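Local coordinates for protein putative amidohydrolase (Unidentified, PDB 3MKV) that acts as a zinc-dependent prolidase of the amidohydrolase superfamily, probably hydrolysing dipeptides that end in proline, at residues A[62-67]-A[104-109]. Sequence-based numbering, arbitrary orientation.
Sequences IDLHVH and TVRDAG. With ZN (zinc ion), chain I.
Ile62 pairs with Thr104 as two parallel strands run side by side. Next along, Asp63 N donates to Thr104 O, and Asp63 O takes Arg106 N at 2.7 Å. The Asp63 carboxylate reaches forward along its own chain (CG anti to the backbone N, chi1 -173°): OD1 accepts His65 N in an Asx turn, while OD2 bonds to Thr325 and Gln335. This turn accompanies a beta bulge between Asp63 and Val66, where the register slips by one residue. The bulge directs Leu64 O to the Arg106 side chain. Arg106 bends at chi3 (63°), and its NE meets a lone pair of Leu64 O at 2.7 Å, edge-on in the guanidinium plane. NH2 adds a weak bond to the same oxygen. Leu64 CD2 lies over one guanidinium face. Glu253 bridges Arg106 and His65, with a salt bridge to NH2 of the first and a hydrogen bond to ND1 of the second. The His65 ring rests on Ala108, whose CB sits 3.3 Å from the ring centroid in a close CH-pi contact. Val66 restores the pairing: its N donates to Arg106 O, and its O receives Ala108 N at 2.8 Å. Its CG2 packs on Val105 CB. His67 ND1 donates to a lone pair of Gly109 O at 2.8 Å, nearly in the ring plane, which fixes the ring's rotation and directs NE2 to the metal. Zinc is bound by His65 NE2 at 2.0 Å and His67 NE2 at 2.1 Å. Asp326 and the carboxylated Lys193 complete this site. The arrangement is the HxH motif ending the first barrel strand of the amidohydrolase TIM-barrel fold, at its binuclear zinc centre.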
loop_
_atom_site.group_PDB
_atom_site.type_symbol
_atom_site.label_atom_id
_atom_site.label_comp_id
_atom_site.label_asym_id
_atom_site.label_seq_id
_atom_site.Cartn_x
_atom_site.Cartn_y
_atom_site.Cartn_z
ATOM N N ILE A 62 23.147 35.603 -21.656
ATOM C CA ILE A 62 22.798 34.551 -20.700
ATOM C C ILE A 62 21.595 34.969 -19.848
ATOM O O ILE A 62 21.604 36.032 -19.242
ATOM C CB ILE A 62 24.008 34.240 -19.780
ATOM C CG1 ILE A 62 25.259 33.959 -20.629
ATOM C CG2 ILE A 62 23.694 33.087 -18.820
ATOM C CD1 ILE A 62 26.485 33.539 -19.832
ATOM N N ASP A 63 20.555 34.142 -19.814
ATOM C CA ASP A 63 19.429 34.390 -18.903
ATOM C C ASP A 63 19.379 33.349 -17.780
ATOM O O ASP A 63 19.262 32.137 -18.031
ATOM C CB ASP A 63 18.092 34.458 -19.648
ATOM C CG ASP A 63 16.950 34.877 -18.744
ATOM O OD1 ASP A 63 17.040 34.652 -17.518
ATOM O OD2 ASP A 63 15.951 35.429 -19.252
ATOM N N LEU A 64 19.465 33.839 -16.541
ATOM C CA LEU A 64 19.678 32.986 -15.374
ATOM C C LEU A 64 18.387 32.486 -14.748
ATOM O O LEU A 64 18.416 31.744 -13.766
ATOM C CB LEU A 64 20.502 33.722 -14.315
ATOM C CG LEU A 64 22.009 33.846 -14.519
ATOM C CD1 LEU A 64 22.654 34.557 -13.317
ATOM C CD2 LEU A 64 22.629 32.466 -14.733
ATOM N N HIS A 65 17.253 32.883 -15.307
ATOM C CA HIS A 65 15.973 32.478 -14.732
ATOM C C HIS A 65 14.863 32.379 -15.769
ATOM O O HIS A 65 14.111 33.314 -15.982
ATOM C CB HIS A 65 15.554 33.419 -13.592
ATOM C CG HIS A 65 14.512 32.841 -12.691
ATOM N ND1 HIS A 65 14.709 32.668 -11.337
ATOM C CD2 HIS A 65 13.268 32.375 -12.951
ATOM C CE1 HIS A 65 13.631 32.123 -10.803
ATOM N NE2 HIS A 65 12.742 31.933 -11.762
ATOM N N VAL A 66 14.757 31.230 -16.411
ATOM C CA VAL A 66 13.648 30.991 -17.315
ATOM C C VAL A 66 12.920 29.727 -16.893
ATOM O O VAL A 66 13.441 28.917 -16.127
ATOM C CB VAL A 66 14.117 30.856 -18.806
ATOM C CG1 VAL A 66 14.856 32.101 -19.251
ATOM C CG2 VAL A 66 15.007 29.642 -18.984
ATOM N N HIS A 67 11.700 29.580 -17.388
ATOM C CA HIS A 67 10.985 28.317 -17.321
ATOM C C HIS A 67 10.562 27.925 -18.728
ATOM O O HIS A 67 9.634 28.482 -19.297
ATOM C CB HIS A 67 9.782 28.427 -16.393
ATOM C CG HIS A 67 10.152 28.788 -14.989
ATOM N ND1 HIS A 67 10.687 27.878 -14.105
ATOM C CD2 HIS A 67 10.075 29.963 -14.320
ATOM C CE1 HIS A 67 10.919 28.473 -12.950
ATOM N NE2 HIS A 67 10.562 29.741 -13.055
ATOM N N THR A 104 22.801 30.934 -23.816
ATOM C CA THR A 104 22.722 30.067 -22.648
ATOM C C THR A 104 21.586 30.546 -21.756
ATOM O O THR A 104 21.345 31.751 -21.638
ATOM C CB THR A 104 24.029 30.050 -21.823
ATOM O OG1 THR A 104 25.100 29.519 -22.610
ATOM C CG2 THR A 104 23.860 29.180 -20.581
ATOM N N VAL A 105 20.876 29.600 -21.147
ATOM C CA VAL A 105 19.919 29.941 -20.102
ATOM C C VAL A 105 20.005 29.003 -18.900
ATOM O O VAL A 105 20.373 27.829 -19.026
ATOM C CB VAL A 105 18.482 29.964 -20.628
ATOM C CG1 VAL A 105 18.293 31.128 -21.615
ATOM C CG2 VAL A 105 18.121 28.600 -21.260
ATOM N N ARG A 106 19.676 29.536 -17.728
ATOM C CA ARG A 106 19.521 28.702 -16.547
ATOM C C ARG A 106 18.039 28.547 -16.304
ATOM O O ARG A 106 17.326 29.531 -16.071
ATOM C CB ARG A 106 20.200 29.318 -15.324
ATOM C CG ARG A 106 20.311 28.368 -14.139
ATOM C CD ARG A 106 20.977 29.045 -12.965
ATOM N NE ARG A 106 20.180 30.169 -12.475
ATOM C CZ ARG A 106 20.382 30.763 -11.307
ATOM N NH1 ARG A 106 21.343 30.323 -10.512
ATOM N NH2 ARG A 106 19.622 31.785 -10.933
ATOM N N ASP A 107 17.567 27.309 -16.387
ATOM C CA ASP A 107 16.161 27.052 -16.149
ATOM C C ASP A 107 15.926 26.854 -14.656
ATOM O O ASP A 107 16.591 26.042 -14.006
ATOM C CB ASP A 107 15.656 25.865 -16.969
ATOM C CG ASP A 107 14.173 25.632 -16.780
ATOM O OD1 ASP A 107 13.780 25.107 -15.718
ATOM O OD2 ASP A 107 13.396 25.983 -17.685
ATOM N N ALA A 108 14.981 27.619 -14.122
ATOM C CA ALA A 108 14.791 27.722 -12.690
ATOM C C ALA A 108 13.770 26.720 -12.151
ATOM O O ALA A 108 13.475 26.713 -10.963
ATOM C CB ALA A 108 14.398 29.150 -12.326
ATOM N N GLY A 109 13.238 25.867 -13.019
ATOM C CA GLY A 109 12.297 24.860 -12.583
ATOM C C GLY A 109 11.428 24.351 -13.713
ATOM O O GLY A 109 10.772 25.136 -14.416
HETATM ZN ZN ZN I . 10.779 31.342 -11.748
#